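Local coordinates for protein leucyl-trna synthetase (Plasmodium falciparum, PDB 5FOC) that is the editing domain of a class I leucyl-tRNA synthetase targeted by anti-malarial benzoxaboroles, and probably hydrolyses wrongly charged tRNA, at residues S5-T9 with G125-K129; I11-N17 with L226-I232; G135-I141 with G253-S259; Y148-D154 with C179-C185. The protein carries 2 engineered substitutions. All blocks are in the same frame, centred on the assembly; numbering follows the deposited sequence.

Contact 1: residues S5-T9 with G125-K129. Engineered in segment 5-9: Ser5 (natural residue Cys).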
# COMPACT_ATOMS: atom_id res chain seq x y z
N SER A 5 -17.63 12.52 -0.75
CA SER A 5 -17.04 11.27 -0.13
C SER A 5 -16.54 10.22 -1.13
O SER A 5 -17.29 9.38 -1.64
CB SER A 5 -18.02 10.61 0.84
OG SER A 5 -17.47 9.41 1.37
N GLN A 6 -15.25 10.25 -1.39
CA GLN A 6 -14.61 9.37 -2.37
C GLN A 6 -14.45 7.91 -1.81
O GLN A 6 -14.05 7.75 -0.68
CB GLN A 6 -13.24 9.99 -2.70
CG GLN A 6 -12.41 9.31 -3.76
CD GLN A 6 -13.13 9.20 -5.08
OE1 GLN A 6 -13.10 10.13 -5.89
NE2 GLN A 6 -13.78 8.05 -5.32
N GLU A 7 -14.88 6.90 -2.58
CA GLU A 7 -14.74 5.52 -2.18
C GLU A 7 -13.40 5.03 -2.77
O GLU A 7 -13.09 5.29 -3.93
CB GLU A 7 -15.91 4.67 -2.68
CG GLU A 7 -15.76 3.20 -2.34
CD GLU A 7 -17.00 2.39 -2.59
OE1 GLU A 7 -17.92 2.45 -1.75
OE2 GLU A 7 -17.06 1.67 -3.64
N TYR A 8 -12.60 4.39 -1.93
CA TYR A 8 -11.32 3.78 -2.33
C TYR A 8 -11.46 2.29 -2.18
O TYR A 8 -12.25 1.81 -1.35
CB TYR A 8 -10.19 4.27 -1.43
CG TYR A 8 -9.93 5.76 -1.51
CD1 TYR A 8 -10.72 6.66 -0.76
CD2 TYR A 8 -9.04 6.29 -2.41
CE1 TYR A 8 -10.50 8.02 -0.86
CE2 TYR A 8 -8.80 7.64 -2.52
CZ TYR A 8 -9.59 8.52 -1.75
OH TYR A 8 -9.32 9.84 -1.87
N THR A 9 -10.63 1.53 -2.92
CA THR A 9 -10.52 0.10 -2.71
C THR A 9 -9.15 -0.09 -2.05
O THR A 9 -8.18 0.44 -2.52
CB THR A 9 -10.60 -0.71 -4.00
OG1 THR A 9 -11.81 -0.43 -4.67
CG2 THR A 9 -10.58 -2.20 -3.67
N GLY A 125 -2.98 -0.92 0.78
CA GLY A 125 -2.72 -0.16 -0.42
C GLY A 125 -4.06 0.44 -0.82
O GLY A 125 -5.03 -0.25 -0.75
N SER A 126 -4.03 1.65 -1.32
CA SER A 126 -5.30 2.35 -1.70
C SER A 126 -5.29 2.62 -3.21
O SER A 126 -4.28 3.13 -3.73
CB SER A 126 -5.31 3.62 -0.91
OG SER A 126 -6.53 4.27 -1.27
N THR A 127 -6.40 2.35 -3.90
CA THR A 127 -6.51 2.59 -5.33
C THR A 127 -7.94 3.03 -5.70
O THR A 127 -8.92 2.53 -5.11
CB THR A 127 -6.08 1.34 -6.17
OG1 THR A 127 -6.06 1.67 -7.55
CG2 THR A 127 -6.98 0.18 -5.95
N LEU A 128 -7.99 3.90 -6.71
CA LEU A 128 -9.24 4.18 -7.40
C LEU A 128 -9.42 3.39 -8.66
O LEU A 128 -10.43 3.46 -9.32
CB LEU A 128 -9.32 5.68 -7.74
CG LEU A 128 -9.30 6.59 -6.51
CD1 LEU A 128 -9.06 8.03 -6.91
CD2 LEU A 128 -10.56 6.38 -5.71
N LYS A 129 -8.43 2.51 -8.99
CA LYS A 129 -8.50 1.73 -10.17
C LYS A 129 -8.21 0.26 -9.82
O LYS A 129 -7.17 -0.30 -10.27
CB LYS A 129 -7.49 2.22 -11.20
CG LYS A 129 -7.39 3.67 -11.58
CD LYS A 129 -6.36 3.75 -12.72
CE LYS A 129 -5.78 5.13 -12.95
NZ LYS A 129 -4.93 5.22 -14.18
O HOH W 1 -11.64 1.92 -5.95
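Two backbone hydrogen bonds close a single antiparallel hydrogen-bonded pair: Thr9 N gives to Thr127 O at 3.0 Å and Thr127 N gives to Thr9 O, also at 3.0 Å. The pair joins the first strand, 7-15, to the end of strand 120-127 in the central sheet of the CP1 editing domain. Here the strands diverge, their short axes lying at 127°, so pairing stops at Thr9 and side chains take over. A water bridges the two residues, lying 2.7 Å from Thr9 OG1 and donating to Thr127 O at 2.9 Å. Beyond the rung, Thr127 OG1 accepts from Lys129 N (2.9 Å), an ST turn that bends the chain out of the strand. Tyr8 pairs with Tyr372 of strand 369-373 at the other edge; Glu7 forms a salt bridge with Lys360 of helix 352-365. Packing fills the widening gap: the Tyr8 ring meets Leu128 and Ser126 obliquely, with Tyr8 CD2 3.4 Å from Ser126 OG, a hydroxyl hydrogen-bonded to Ser251. The exposed Gln6 curls so that its NE2 donates to the next carbonyl, Glu7 O (3.2 Å), while Leu128 CD2 lies 3.6 Å from Gln6 NE2 and 3.3 Å from Glu7 O.

Contact 2: residues I11-N17 with L226-I232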
# COMPACT_ATOMS: atom_id res chain seq x y z
N ILE A 11 -6.37 -2.69 -0.94
CA ILE A 11 -5.87 -4.02 -1.32
C ILE A 11 -4.89 -4.45 -0.24
O ILE A 11 -4.07 -3.66 0.20
CB ILE A 11 -5.22 -3.96 -2.71
CG1 ILE A 11 -6.30 -3.56 -3.77
CG2 ILE A 11 -4.59 -5.30 -3.10
CD1 ILE A 11 -5.78 -3.35 -5.16
N LYS A 12 -5.03 -5.73 0.17
CA LYS A 12 -4.09 -6.33 1.13
C LYS A 12 -2.76 -6.59 0.46
O LYS A 12 -2.70 -7.36 -0.46
CB LYS A 12 -4.66 -7.59 1.72
CG LYS A 12 -5.81 -7.33 2.68
CD LYS A 12 -6.53 -8.58 3.06
CE LYS A 12 -7.69 -8.40 4.00
NZ LYS A 12 -8.35 -9.69 4.20
N ILE A 13 -1.76 -5.86 0.89
CA ILE A 13 -0.42 -5.98 0.33
C ILE A 13 0.43 -6.69 1.41
O ILE A 13 0.88 -6.10 2.36
CB ILE A 13 0.17 -4.60 -0.09
CG1 ILE A 13 -0.64 -3.99 -1.23
CG2 ILE A 13 1.61 -4.74 -0.55
CD1 ILE A 13 -0.20 -2.59 -1.61
N PHE A 14 0.67 -7.98 1.17
CA PHE A 14 1.32 -8.81 2.18
C PHE A 14 2.84 -8.63 2.05
O PHE A 14 3.37 -8.42 0.96
CB PHE A 14 1.00 -10.29 1.88
CG PHE A 14 -0.46 -10.64 2.02
CD1 PHE A 14 -1.01 -10.96 3.25
CD2 PHE A 14 -1.29 -10.64 0.91
CE1 PHE A 14 -2.36 -11.23 3.36
CE2 PHE A 14 -2.65 -10.93 1.02
CZ PHE A 14 -3.18 -11.21 2.25
N VAL A 15 3.49 -8.68 3.20
CA VAL A 15 4.96 -8.71 3.26
C VAL A 15 5.50 -10.15 3.08
O VAL A 15 5.03 -11.07 3.73
CB VAL A 15 5.43 -8.15 4.62
CG1 VAL A 15 6.92 -8.38 4.88
CG2 VAL A 15 5.07 -6.65 4.73
N SER A 16 6.42 -10.28 2.12
CA SER A 16 7.09 -11.57 1.81
C SER A 16 8.07 -11.96 2.93
O SER A 16 7.95 -13.04 3.47
CB SER A 16 7.83 -11.50 0.45
OG SER A 16 7.01 -10.97 -0.59
N ASN A 17 8.98 -11.07 3.29
CA ASN A 17 9.98 -11.39 4.34
C ASN A 17 9.65 -10.79 5.66
O ASN A 17 10.19 -9.75 6.07
CB ASN A 17 11.41 -11.03 3.91
CG ASN A 17 12.51 -11.76 4.76
OD1 ASN A 17 12.38 -12.00 5.99
ND2 ASN A 17 13.60 -12.09 4.10
N LEU A 226 11.60 -3.56 1.02
CA LEU A 226 10.86 -4.73 1.42
C LEU A 226 10.09 -5.31 0.25
O LEU A 226 9.52 -4.58 -0.58
CB LEU A 226 9.83 -4.45 2.52
CG LEU A 226 10.21 -4.36 3.97
CD1 LEU A 226 8.96 -4.17 4.82
CD2 LEU A 226 10.89 -5.64 4.39
N GLU A 227 10.03 -6.62 0.22
CA GLU A 227 9.30 -7.32 -0.83
C GLU A 227 7.87 -7.53 -0.34
O GLU A 227 7.63 -7.99 0.77
CB GLU A 227 10.05 -8.67 -1.15
CG GLU A 227 9.42 -9.37 -2.35
CD GLU A 227 10.01 -10.75 -2.63
OE1 GLU A 227 10.50 -11.34 -1.67
OE2 GLU A 227 9.92 -11.22 -3.76
N THR A 228 6.90 -7.12 -1.20
CA THR A 228 5.47 -7.35 -0.93
C THR A 228 4.78 -8.10 -2.09
O THR A 228 5.34 -8.23 -3.19
CB THR A 228 4.72 -6.01 -0.63
OG1 THR A 228 4.71 -5.24 -1.81
CG2 THR A 228 5.41 -5.26 0.53
N TYR A 229 3.55 -8.56 -1.84
CA TYR A 229 2.76 -9.15 -2.90
C TYR A 229 1.27 -9.00 -2.53
O TYR A 229 0.94 -8.77 -1.37
CB TYR A 229 3.17 -10.63 -3.17
CG TYR A 229 2.83 -11.53 -2.04
CD1 TYR A 229 3.62 -11.58 -0.90
CD2 TYR A 229 1.65 -12.29 -2.06
CE1 TYR A 229 3.29 -12.39 0.17
CE2 TYR A 229 1.28 -13.06 -0.97
CZ TYR A 229 2.12 -13.14 0.14
OH TYR A 229 1.74 -13.95 1.21
N THR A 230 0.43 -9.19 -3.54
CA THR A 230 -1.02 -9.30 -3.31
C THR A 230 -1.51 -10.62 -3.88
O THR A 230 -0.73 -11.32 -4.61
CB THR A 230 -1.82 -8.17 -4.03
OG1 THR A 230 -1.89 -8.45 -5.42
CG2 THR A 230 -1.22 -6.79 -3.75
N ASN A 231 -2.75 -11.02 -3.62
CA ASN A 231 -3.29 -12.24 -4.24
C ASN A 231 -3.89 -12.00 -5.63
O ASN A 231 -4.48 -12.91 -6.22
CB ASN A 231 -4.31 -12.90 -3.30
CG ASN A 231 -3.65 -13.49 -2.07
OD1 ASN A 231 -2.55 -14.07 -2.15
ND2 ASN A 231 -4.31 -13.39 -0.95
N ILE A 232 -3.71 -10.79 -6.15
CA ILE A 232 -4.18 -10.42 -7.46
C ILE A 232 -3.05 -10.21 -8.46
O ILE A 232 -3.26 -10.36 -9.66
CB ILE A 232 -5.06 -9.12 -7.37
CG1 ILE A 232 -6.05 -9.25 -6.25
CG2 ILE A 232 -5.75 -8.85 -8.70
CD1 ILE A 232 -6.65 -7.92 -5.81
O HOH W 2 -4.21 -9.44 -1.77
O HOH W 3 9.74 -8.66 2.58
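Backbone hydrogen bonds define a short antiparallel ladder in the editing-domain sheet. Phe14 N donates to Tyr229 O (2.7 Å) and Tyr229 N to Phe14 O (2.8 Å); Ser16 N reaches Glu227 O (2.9 Å), leaving Val15 and Thr228 as a non-hydrogen-bonded pair with CA atoms 4.4 Å apart. Water extends the ladder at both ends, one joining Lys12 O (2.9 Å) to Asn231 N (2.8 Å), another Asn17 N (2.6 Å) to Glu227 O (2.9 Å). Among aromatic contacts, Phe14 CB sits over the Tyr229 ring face, 3.8 Å from its centroid, a CH-pi contact; the rings are slid apart, centroids 5.5 Å from each other. Apolar contacts include Ile11 CG2 with Thr230 CG2 (3.7 Å) and Ile13 CG2 with Thr228 CB (3.4 Å). Thr230 OG1 accepts from Ile232 N (3.1 Å), an ST turn, and also from Ser233 N. Strand 120-127 pairs with strand 7-15 and 238-242 with 227-229, while Asn17 N-caps helix 18-35, whose Phe21 packs on Val15 and Leu226.

Contact 3: residues G135-I141 with G253-S259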
# COMPACT_ATOMS: atom_id res chain seq x y z
N GLY A 135 -1.68 -5.81 -12.75
CA GLY A 135 -0.45 -5.21 -13.26
C GLY A 135 0.49 -4.60 -12.24
O GLY A 135 1.43 -3.95 -12.63
N GLN A 136 0.19 -4.72 -10.95
CA GLN A 136 0.98 -4.07 -9.92
C GLN A 136 2.43 -4.60 -9.97
O GLN A 136 2.59 -5.82 -9.93
CB GLN A 136 0.40 -4.30 -8.54
CG GLN A 136 1.09 -3.47 -7.49
CD GLN A 136 0.57 -3.64 -6.09
OE1 GLN A 136 -0.47 -4.25 -5.88
NE2 GLN A 136 1.34 -3.17 -5.10
N ASN A 137 3.38 -3.70 -10.09
CA ASN A 137 4.84 -4.11 -10.10
C ASN A 137 5.63 -3.66 -8.90
O ASN A 137 6.72 -4.21 -8.60
CB ASN A 137 5.50 -3.79 -11.45
CG ASN A 137 5.42 -2.35 -11.88
OD1 ASN A 137 4.46 -1.63 -11.49
ND2 ASN A 137 6.32 -1.93 -12.75
N TYR A 138 5.15 -2.67 -8.14
CA TYR A 138 5.76 -2.16 -6.96
C TYR A 138 4.68 -1.68 -5.99
O TYR A 138 3.47 -1.76 -6.34
CB TYR A 138 6.74 -1.00 -7.25
CG TYR A 138 7.90 -1.47 -8.06
CD1 TYR A 138 8.95 -2.06 -7.40
CD2 TYR A 138 7.93 -1.39 -9.43
CE1 TYR A 138 10.03 -2.53 -8.13
CE2 TYR A 138 9.03 -1.83 -10.17
CZ TYR A 138 10.07 -2.45 -9.49
OH TYR A 138 11.15 -2.95 -10.25
N THR A 139 5.11 -1.32 -4.80
CA THR A 139 4.25 -0.70 -3.80
C THR A 139 4.90 0.62 -3.42
O THR A 139 6.05 0.69 -3.06
CB THR A 139 4.12 -1.63 -2.56
OG1 THR A 139 3.44 -2.83 -2.95
CG2 THR A 139 3.43 -0.91 -1.41
N PHE A 140 4.16 1.72 -3.50
CA PHE A 140 4.71 3.00 -3.15
C PHE A 140 4.29 3.47 -1.75
O PHE A 140 3.14 3.22 -1.30
CB PHE A 140 4.26 4.12 -4.09
CG PHE A 140 4.78 4.06 -5.49
CD1 PHE A 140 6.16 4.08 -5.77
CD2 PHE A 140 3.89 4.12 -6.56
CE1 PHE A 140 6.61 4.12 -7.11
CE2 PHE A 140 4.32 4.16 -7.86
CZ PHE A 140 5.70 4.14 -8.14
N ILE A 141 5.25 4.12 -1.09
CA ILE A 141 5.09 4.68 0.25
C ILE A 141 5.77 6.02 0.32
O ILE A 141 6.66 6.31 -0.47
CB ILE A 141 5.65 3.70 1.32
CG1 ILE A 141 5.10 3.97 2.69
CG2 ILE A 141 7.16 3.71 1.34
CD1 ILE A 141 5.34 2.85 3.71
N GLY A 253 -2.19 6.20 2.45
CA GLY A 253 -0.90 6.79 2.17
C GLY A 253 0.02 5.65 1.64
O GLY A 253 1.21 5.88 1.62
N ILE A 254 -0.57 4.58 1.14
CA ILE A 254 0.22 3.47 0.49
C ILE A 254 -0.52 3.21 -0.81
O ILE A 254 -1.75 3.00 -0.79
CB ILE A 254 0.19 2.22 1.35
CG1 ILE A 254 0.84 2.54 2.70
CG2 ILE A 254 1.00 1.11 0.62
CD1 ILE A 254 0.43 1.69 3.88
N VAL A 255 0.19 3.24 -1.92
CA VAL A 255 -0.45 2.97 -3.17
C VAL A 255 0.23 1.90 -4.02
O VAL A 255 1.45 1.85 -4.08
CB VAL A 255 -0.63 4.25 -3.98
CG1 VAL A 255 -1.50 5.25 -3.21
CG2 VAL A 255 0.67 4.89 -4.32
N PRO A 256 -0.57 1.09 -4.68
CA PRO A 256 -0.03 0.14 -5.67
C PRO A 256 0.58 0.89 -6.81
O PRO A 256 0.02 1.91 -7.27
CB PRO A 256 -1.23 -0.69 -6.11
CG PRO A 256 -2.42 -0.14 -5.38
CD PRO A 256 -2.03 0.99 -4.54
N CYS A 257 1.76 0.48 -7.28
CA CYS A 257 2.39 1.00 -8.46
C CYS A 257 1.90 0.11 -9.60
O CYS A 257 2.14 -1.11 -9.58
CB CYS A 257 3.92 0.92 -8.35
SG CYS A 257 4.74 1.42 -9.86
N VAL A 258 1.19 0.69 -10.57
CA VAL A 258 0.88 0.02 -11.82
C VAL A 258 1.41 0.88 -12.94
O VAL A 258 0.66 1.66 -13.54
CB VAL A 258 -0.62 -0.27 -12.05
CG1 VAL A 258 -0.85 -1.15 -13.29
CG2 VAL A 258 -1.20 -0.94 -10.84
N SER A 259 2.68 0.72 -13.28
CA SER A 259 3.35 1.67 -14.16
C SER A 259 2.87 1.64 -15.60
O SER A 259 3.00 2.65 -16.31
CB SER A 259 4.86 1.57 -14.06
OG SER A 259 5.25 0.25 -14.40
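Cys257 is the main bump, with 109 Å² of its surface covered by 135-141. Its CB presses on one face of the Phe140 ring, 3.3 Å from Phe140 CE2, and also meets Tyr138 CB at 3.6 Å, while Cys257 SG lies at the edge of the Tyr138 ring and makes an oblique sulfur-aromatic contact 4.1 Å from the Phe140 centroid. Val255 CG2 fits beside Phe140, 3.7 Å from Phe140 CB and near the ring plane. These side chains share one face of an antiparallel strand pair, 138-141 with 254-257, within the editing domain's mixed sheet. Phe140 N donates to Val255 O (2.8 Å), Val255 N to Phe140 O (3.0 Å) and Cys257 N to Tyr138 O (3.0 Å). On the opposite face Pro256 CB abuts Gln136 CD at 3.5 Å, and Thr139 CG2 meets Ile254 CG2 at 3.8 Å. Past the strands, Gly135 leaves room for Val258 CG1, which lies 3.7 Å from Gly135 O. Nearby, Asn137 N donates to Cys257 O (2.9 Å) and Asn137 ND2 to Ser259 OG (2.9 Å).

Contact 4: residues Y148-D154 with C179-C185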
# COMPACT_ATOMS: atom_id res chain seq x y z
N TYR A 148 1.78 3.87 10.73
CA TYR A 148 1.36 3.25 11.96
C TYR A 148 1.09 1.76 11.74
O TYR A 148 0.63 1.35 10.72
CB TYR A 148 0.08 3.96 12.50
CG TYR A 148 0.41 5.32 13.03
CD1 TYR A 148 0.72 6.37 12.16
CD2 TYR A 148 0.40 5.59 14.40
CE1 TYR A 148 1.02 7.65 12.63
CE2 TYR A 148 0.66 6.88 14.88
CZ TYR A 148 0.98 7.89 13.99
OH TYR A 148 1.27 9.17 14.44
N LEU A 149 1.42 0.97 12.77
CA LEU A 149 1.14 -0.46 12.78
C LEU A 149 0.06 -0.68 13.83
O LEU A 149 0.24 -0.27 14.97
CB LEU A 149 2.41 -1.30 13.17
CG LEU A 149 3.40 -1.44 12.04
CD1 LEU A 149 4.02 -0.16 11.55
CD2 LEU A 149 4.49 -2.36 12.58
N THR A 150 -1.02 -1.37 13.43
CA THR A 150 -2.17 -1.65 14.28
C THR A 150 -2.85 -2.96 13.85
O THR A 150 -2.84 -3.33 12.65
CB THR A 150 -3.19 -0.49 14.23
OG1 THR A 150 -4.05 -0.64 15.35
CG2 THR A 150 -3.97 -0.51 12.98
N LEU A 151 -3.42 -3.66 14.81
CA LEU A 151 -4.04 -4.95 14.59
C LEU A 151 -5.46 -4.79 14.08
O LEU A 151 -6.16 -3.86 14.54
CB LEU A 151 -4.01 -5.78 15.89
CG LEU A 151 -2.65 -6.40 16.36
CD1 LEU A 151 -2.74 -6.81 17.81
CD2 LEU A 151 -2.39 -7.57 15.44
N GLY A 152 -5.89 -5.60 13.14
CA GLY A 152 -7.26 -5.49 12.63
C GLY A 152 -7.78 -6.79 12.11
O GLY A 152 -7.08 -7.85 12.14
N PHE A 153 -8.99 -6.71 11.59
CA PHE A 153 -9.73 -7.87 11.18
C PHE A 153 -9.49 -8.20 9.72
O PHE A 153 -9.24 -7.31 8.88
CB PHE A 153 -11.23 -7.60 11.36
CG PHE A 153 -11.62 -7.20 12.78
CD1 PHE A 153 -11.64 -8.17 13.78
CD2 PHE A 153 -11.94 -5.89 13.10
CE1 PHE A 153 -11.96 -7.87 15.07
CE2 PHE A 153 -12.30 -5.57 14.42
CZ PHE A 153 -12.31 -6.55 15.41
N ASP A 154 -9.61 -9.49 9.41
CA ASP A 154 -9.43 -9.99 8.06
C ASP A 154 -10.64 -9.73 7.20
O ASP A 154 -10.51 -9.59 5.98
CB ASP A 154 -9.09 -11.49 8.05
CG ASP A 154 -8.48 -11.95 6.73
OD1 ASP A 154 -7.41 -11.41 6.34
OD2 ASP A 154 -9.08 -12.84 6.09
N CYS A 179 -7.76 -10.26 16.35
CA CYS A 179 -7.37 -9.54 15.14
C CYS A 179 -6.15 -10.23 14.51
O CYS A 179 -5.02 -10.17 15.08
CB CYS A 179 -7.04 -8.11 15.49
SG CYS A 179 -8.46 -7.19 16.08
N PRO A 180 -6.35 -10.89 13.35
CA PRO A 180 -5.21 -11.73 12.85
C PRO A 180 -4.17 -10.99 12.04
O PRO A 180 -3.15 -11.58 11.68
CB PRO A 180 -5.92 -12.72 11.94
CG PRO A 180 -7.08 -11.94 11.42
CD PRO A 180 -7.59 -11.19 12.61
N ASN A 181 -4.41 -9.73 11.69
CA ASN A 181 -3.54 -8.99 10.76
C ASN A 181 -2.93 -7.78 11.42
O ASN A 181 -3.63 -7.05 12.18
CB ASN A 181 -4.36 -8.52 9.53
CG ASN A 181 -4.97 -9.68 8.77
OD1 ASN A 181 -4.50 -10.82 8.88
ND2 ASN A 181 -6.03 -9.43 8.01
N ILE A 182 -1.63 -7.57 11.19
CA ILE A 182 -0.96 -6.34 11.51
C ILE A 182 -1.09 -5.48 10.27
O ILE A 182 -0.48 -5.76 9.27
CB ILE A 182 0.51 -6.53 11.87
CG1 ILE A 182 0.62 -7.34 13.15
CG2 ILE A 182 1.20 -5.20 12.04
CD1 ILE A 182 1.96 -8.00 13.34
N TYR A 183 -1.87 -4.38 10.35
CA TYR A 183 -1.93 -3.42 9.27
C TYR A 183 -0.99 -2.26 9.39
O TYR A 183 -0.75 -1.78 10.48
CB TYR A 183 -3.37 -2.89 9.15
CG TYR A 183 -4.40 -3.90 8.69
CD1 TYR A 183 -4.19 -4.70 7.54
CD2 TYR A 183 -5.58 -4.14 9.42
CE1 TYR A 183 -5.14 -5.62 7.11
CE2 TYR A 183 -6.53 -5.08 9.00
CZ TYR A 183 -6.32 -5.81 7.84
OH TYR A 183 -7.17 -6.77 7.35
N VAL A 184 -0.42 -1.85 8.26
CA VAL A 184 0.41 -0.68 8.17
C VAL A 184 -0.38 0.37 7.36
O VAL A 184 -0.84 0.09 6.23
CB VAL A 184 1.75 -0.92 7.43
CG1 VAL A 184 2.63 0.29 7.55
CG2 VAL A 184 2.47 -2.14 8.03
N CYS A 185 -0.47 1.56 7.92
CA CYS A 185 -1.33 2.63 7.31
C CYS A 185 -1.00 3.97 7.93
O CYS A 185 -0.40 4.07 8.98
CB CYS A 185 -2.78 2.28 7.52
SG CYS A 185 -3.28 2.10 9.25
O HOH W 4 -5.82 -13.07 8.12
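This is a regular antiparallel strand pairing, 146-152 with 181-185, in the central sheet of the editing domain. Three hydrogen-bonded pairs, Tyr148-Cys185, Thr150-Tyr183 and Gly152-Asn181, alternate with Leu149-Val184 and Leu151-Ile182. The shortest bond, Tyr183 N to Thr150 O, is 2.7 Å. The longest, Asn181 N to Gly152 O, is 3.3 Å. The lack of a side chain at Gly152 lets the Tyr183 ring cross there, its CE2 3.7 Å from Gly152 CA; a CB would clash with it. Tyr183 OH donates to Phe153 O at 2.6 Å and accepts from Asn181 ND2 at 3.0 Å. Asn181 ND2 also donates to Asp154 OD1 (2.9 Å). Beyond the strand ends Cys179 SG lies over the Phe153 ring face, 4.0 Å from its centroid, a sulfur-aromatic contact. On the sheet face opposite Thr150 and Tyr183, Leu151 CD2 meets Ile182 CG1 at 3.8 Å. Helix 18-35 covers this leucine face through Phe21 and Phe25 against Leu149, helix 190-195 packs on Thr150 and Cys185, and strand 120-127 runs parallel beside 181-185.

In the fold
All four contacts belong to one mixed sheet. Contacts 1 and 2 share strand 7-15, which carries on from one to the other, and Gly125 O accepts from Ile11 N at 2.8 Å where they meet. Strand 120-127 also pairs with 181-185, placing contacts 1 and 4 in the same sheet though their nearest atoms stay about 6 Å apart. Contacts 2 and 3, with centres 11 Å apart, meet through Thr228 OG1 and Thr139 OG1 (3.0 Å). A salt bridge from Lys12 NZ to Asp154 OD1 (2.9 Å) ties contact 2 to contact 4. In sequence, contact 4 lies between the two segments of contact 3, and Ile254 CD1 packs 3.1 Å from Val184 O.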